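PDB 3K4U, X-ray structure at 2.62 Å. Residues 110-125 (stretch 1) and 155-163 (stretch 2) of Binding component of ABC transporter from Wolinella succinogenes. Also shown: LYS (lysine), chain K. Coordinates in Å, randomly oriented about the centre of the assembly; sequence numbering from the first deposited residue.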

# COMPACT_ATOMS: atom_id res chain seq x y z
N ASP E 110 -38.27 5.16 11.75
CA ASP E 110 -39.66 4.91 11.39
C ASP E 110 -40.39 3.95 12.36
O ASP E 110 -41.58 3.68 12.18
CB ASP E 110 -39.75 4.35 9.96
CG ASP E 110 -39.03 5.23 8.93
OD1 ASP E 110 -38.42 4.65 8.00
OD2 ASP E 110 -39.08 6.48 9.05
N LEU E 111 -39.68 3.46 13.38
CA LEU E 111 -40.25 2.48 14.32
C LEU E 111 -40.45 2.93 15.77
O LEU E 111 -40.87 2.12 16.61
CB LEU E 111 -39.47 1.16 14.27
CG LEU E 111 -40.16 -0.10 13.71
CD1 LEU E 111 -41.35 0.21 12.80
CD2 LEU E 111 -39.16 -0.97 12.98
N ASP E 112 -40.18 4.20 16.06
CA ASP E 112 -40.33 4.70 17.43
C ASP E 112 -41.72 4.85 18.02
O ASP E 112 -41.84 4.98 19.24
CB ASP E 112 -39.60 6.01 17.63
CG ASP E 112 -38.35 5.83 18.40
OD1 ASP E 112 -37.47 5.17 17.84
OD2 ASP E 112 -38.26 6.31 19.55
N LYS E 113 -42.76 4.84 17.20
CA LYS E 113 -44.14 5.06 17.69
C LYS E 113 -44.40 4.45 19.08
O LYS E 113 -44.05 3.29 19.30
CB LYS E 113 -45.16 4.54 16.68
CG LYS E 113 -45.03 5.08 15.28
CD LYS E 113 -44.48 4.03 14.34
CE LYS E 113 -44.79 4.36 12.88
NZ LYS E 113 -44.17 5.63 12.39
N PRO E 114 -45.03 5.21 20.00
CA PRO E 114 -45.31 4.63 21.33
C PRO E 114 -46.40 3.56 21.25
O PRO E 114 -46.54 2.75 22.17
CB PRO E 114 -45.76 5.84 22.17
CG PRO E 114 -45.78 7.03 21.22
CD PRO E 114 -45.74 6.49 19.82
N GLU E 115 -47.15 3.57 20.14
CA GLU E 115 -47.99 2.46 19.70
C GLU E 115 -47.20 1.14 19.85
O GLU E 115 -47.64 0.20 20.53
CB GLU E 115 -48.37 2.65 18.22
CG GLU E 115 -49.87 2.62 17.89
CD GLU E 115 -50.55 1.23 17.97
OE1 GLU E 115 -51.80 1.19 18.13
OE2 GLU E 115 -49.85 0.20 17.85
N LEU E 116 -46.02 1.12 19.24
CA LEU E 116 -45.18 -0.07 19.18
C LEU E 116 -44.54 -0.51 20.51
O LEU E 116 -44.15 0.32 21.34
CB LEU E 116 -44.12 0.11 18.10
CG LEU E 116 -44.71 0.23 16.69
CD1 LEU E 116 -43.71 0.85 15.76
CD2 LEU E 116 -45.21 -1.11 16.15
N THR E 117 -44.44 -1.82 20.67
CA THR E 117 -43.80 -2.47 21.81
C THR E 117 -42.53 -3.17 21.34
O THR E 117 -42.57 -3.90 20.33
CB THR E 117 -44.74 -3.52 22.41
OG1 THR E 117 -46.10 -3.13 22.17
CG2 THR E 117 -44.49 -3.66 23.90
N LEU E 118 -41.42 -2.95 22.04
CA LEU E 118 -40.12 -3.56 21.67
C LEU E 118 -39.42 -4.33 22.82
O LEU E 118 -39.21 -3.80 23.93
CB LEU E 118 -39.21 -2.48 21.12
CG LEU E 118 -37.69 -2.58 21.11
CD1 LEU E 118 -37.21 -2.81 19.70
CD2 LEU E 118 -37.15 -1.28 21.67
N VAL E 119 -39.03 -5.57 22.53
CA VAL E 119 -38.50 -6.44 23.59
C VAL E 119 -37.09 -6.99 23.38
O VAL E 119 -36.68 -7.35 22.25
CB VAL E 119 -39.45 -7.58 23.95
CG1 VAL E 119 -40.69 -7.02 24.63
CG2 VAL E 119 -39.81 -8.38 22.73
N THR E 120 -36.36 -7.06 24.50
CA THR E 120 -35.08 -7.73 24.54
C THR E 120 -34.74 -8.36 25.92
O THR E 120 -35.53 -8.30 26.88
CB THR E 120 -33.95 -6.78 24.08
OG1 THR E 120 -32.86 -7.55 23.55
CG2 THR E 120 -33.47 -5.92 25.23
N LYS E 121 -33.55 -8.95 26.01
CA LYS E 121 -33.13 -9.56 27.24
C LYS E 121 -32.65 -8.50 28.23
O LYS E 121 -32.19 -7.41 27.82
CB LYS E 121 -32.01 -10.56 26.94
CG LYS E 121 -31.21 -10.99 28.20
CD LYS E 121 -29.93 -11.68 27.76
CE LYS E 121 -29.24 -12.36 28.89
NZ LYS E 121 -30.04 -13.50 29.38
N PHE E 122 -32.72 -8.82 29.52
CA PHE E 122 -32.37 -7.85 30.56
C PHE E 122 -30.86 -7.67 30.77
O PHE E 122 -30.08 -8.64 30.70
CB PHE E 122 -33.03 -8.21 31.89
CG PHE E 122 -32.70 -7.26 33.01
CD1 PHE E 122 -33.43 -6.05 33.16
CD2 PHE E 122 -31.64 -7.52 33.88
CE1 PHE E 122 -33.12 -5.14 34.18
CE2 PHE E 122 -31.32 -6.60 34.92
CZ PHE E 122 -32.07 -5.41 35.05
N GLY E 123 -30.47 -6.42 31.05
CA GLY E 123 -29.07 -6.07 31.36
C GLY E 123 -28.06 -6.50 30.30
O GLY E 123 -27.02 -7.05 30.62
N VAL E 124 -28.33 -6.23 29.04
CA VAL E 124 -27.46 -6.74 27.99
C VAL E 124 -27.25 -5.65 26.90
O VAL E 124 -28.05 -4.72 26.79
CB VAL E 124 -28.13 -8.02 27.44
CG1 VAL E 124 -28.57 -7.86 26.04
CG2 VAL E 124 -27.25 -9.16 27.62
N SER E 125 -26.19 -5.75 26.10
CA SER E 125 -25.86 -4.74 25.10
C SER E 125 -27.09 -4.12 24.48
O SER E 125 -27.20 -2.90 24.42
CB SER E 125 -25.05 -5.34 23.96
OG SER E 125 -23.68 -5.10 24.12
N GLY E 155 -47.34 -12.28 19.32
CA GLY E 155 -48.13 -11.09 19.02
C GLY E 155 -48.52 -10.32 20.28
O GLY E 155 -49.61 -9.77 20.37
N LYS E 156 -47.62 -10.30 21.26
CA LYS E 156 -47.80 -9.51 22.48
C LYS E 156 -46.79 -8.35 22.48
O LYS E 156 -46.76 -7.50 23.39
CB LYS E 156 -47.61 -10.39 23.73
CG LYS E 156 -48.46 -11.67 23.78
CD LYS E 156 -49.12 -11.83 25.16
CE LYS E 156 -48.95 -13.25 25.72
NZ LYS E 156 -48.95 -13.23 27.23
N ALA E 157 -45.94 -8.35 21.44
CA ALA E 157 -44.95 -7.31 21.13
C ALA E 157 -44.71 -7.33 19.61
O ALA E 157 -45.06 -8.31 18.92
CB ALA E 157 -43.67 -7.58 21.88
N ASP E 158 -44.10 -6.27 19.08
CA ASP E 158 -44.02 -6.08 17.63
C ASP E 158 -42.66 -6.39 17.03
O ASP E 158 -42.57 -6.69 15.84
CB ASP E 158 -44.41 -4.65 17.27
CG ASP E 158 -45.53 -4.13 18.11
OD1 ASP E 158 -46.69 -4.58 17.91
OD2 ASP E 158 -45.24 -3.27 18.98
N MSE E 159 -41.61 -6.34 17.85
CA MSE E 159 -40.24 -6.41 17.37
C MSE E 159 -39.22 -6.67 18.47
O MSE E 159 -39.35 -6.18 19.60
CB MSE E 159 -39.88 -5.10 16.68
CG MSE E 159 -40.27 -3.89 17.49
SE MSE E 159 -39.72 -2.28 16.56
CE MSE E 159 -40.22 -0.96 17.95
N PHE E 160 -38.19 -7.41 18.07
CA PHE E 160 -37.08 -7.87 18.92
C PHE E 160 -35.76 -7.17 18.51
O PHE E 160 -35.50 -6.97 17.33
CB PHE E 160 -36.97 -9.39 18.77
CG PHE E 160 -35.91 -10.02 19.64
CD1 PHE E 160 -36.08 -10.12 21.02
CD2 PHE E 160 -34.76 -10.54 19.08
CE1 PHE E 160 -35.11 -10.69 21.81
CE2 PHE E 160 -33.79 -11.12 19.88
CZ PHE E 160 -33.97 -11.19 21.25
N ILE E 161 -34.95 -6.79 19.49
CA ILE E 161 -33.66 -6.13 19.22
C ILE E 161 -32.54 -6.90 19.90
O ILE E 161 -32.66 -7.28 21.06
CB ILE E 161 -33.58 -4.68 19.74
CG1 ILE E 161 -32.22 -4.05 19.34
CG2 ILE E 161 -33.76 -4.65 21.27
CD1 ILE E 161 -32.07 -2.52 19.67
N PHE E 162 -31.45 -7.13 19.17
CA PHE E 162 -30.36 -7.93 19.70
C PHE E 162 -29.24 -7.97 18.67
O PHE E 162 -29.44 -7.59 17.53
CB PHE E 162 -30.87 -9.35 19.99
CG PHE E 162 -30.09 -10.05 21.05
CD1 PHE E 162 -30.45 -9.90 22.39
CD2 PHE E 162 -29.01 -10.85 20.73
CE1 PHE E 162 -29.70 -10.52 23.39
CE2 PHE E 162 -28.27 -11.47 21.71
CZ PHE E 162 -28.62 -11.31 23.04
N ASP E 163 -28.08 -8.44 19.11
CA ASP E 163 -26.96 -8.73 18.26
C ASP E 163 -27.43 -9.44 16.99
O ASP E 163 -28.19 -10.41 17.02
CB ASP E 163 -25.91 -9.57 18.99
CG ASP E 163 -25.32 -8.86 20.21
OD1 ASP E 163 -24.14 -9.14 20.59
OD2 ASP E 163 -26.03 -8.04 20.81
N LYS K . -23.11 -8.72 23.04
CA LYS K . -24.11 -8.98 24.05
C LYS K . -23.66 -8.30 25.32
O LYS K . -22.45 -8.20 25.55
CB LYS K . -24.25 -10.49 24.30
CG LYS K . -25.56 -10.91 24.92
CD LYS K . -25.35 -12.08 25.82
CE LYS K . -26.66 -12.78 26.20
NZ LYS K . -26.44 -14.11 26.82
OXT LYS K . -24.46 -7.85 26.14

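Neighbouring parallel strands are commonly joined by a few backbone hydrogen bonds, with side chains finishing what the main chain begins, and this pair from a binding component of an ABC transporter illustrates the division. Strands 117-121 and 159-163 run in the same general direction, 36° apart. Val119 anchors the ladder: its N donates to Met159 O at 3.0 Å, while its O accepts a weak bond from Ile161 N at 3.3 Å. One residue thus reaches the two neighbours of Phe160, the alternation expected of parallel pairing.

Polar side chains extend the join at each end. Before its strand begins, Asp158 points toward the other stretch and closes a two-way link: Thr117 N donates to Asp158 OD2 at a very short 2.4 Å, and Asp158 N donates to Thr117 O at 3.1 Å. A carboxylate suits this place because its oxygen accepts the Thr117 amide while the main chain of the same residue donates back. Further along, Thr120 OG1 donates to Ile161 O at 2.5 Å, so a small hydroxyl takes the place of a main-chain donor.

Apolar packing fills the space around these bonds. Selenomethionine Met159, with 129 Å² covered, contributes most: its long, unbranched chain carries SE to 3.6 Å from Leu111 CG and CE to 3.7 Å from Leu118 CB. Leu118 CD1 also lies 4.1 Å from Ile161 CB. On the sheet face bearing Val119 and Phe160, Val119 CG2 meets Ala157 CB at 4.0 Å, a contact between compact side chains.

Where the strands end, both stretches hold the bound lysine. Ser125 N donates to the ligand OXT at 2.7 Å, and the ligand N donates to Asp163 OD1 at 2.7 Å. The Phe162 ring serves both partners, with CE1 3.9 Å from Val124 CG1 and CZ 3.6 Å from the ligand CG.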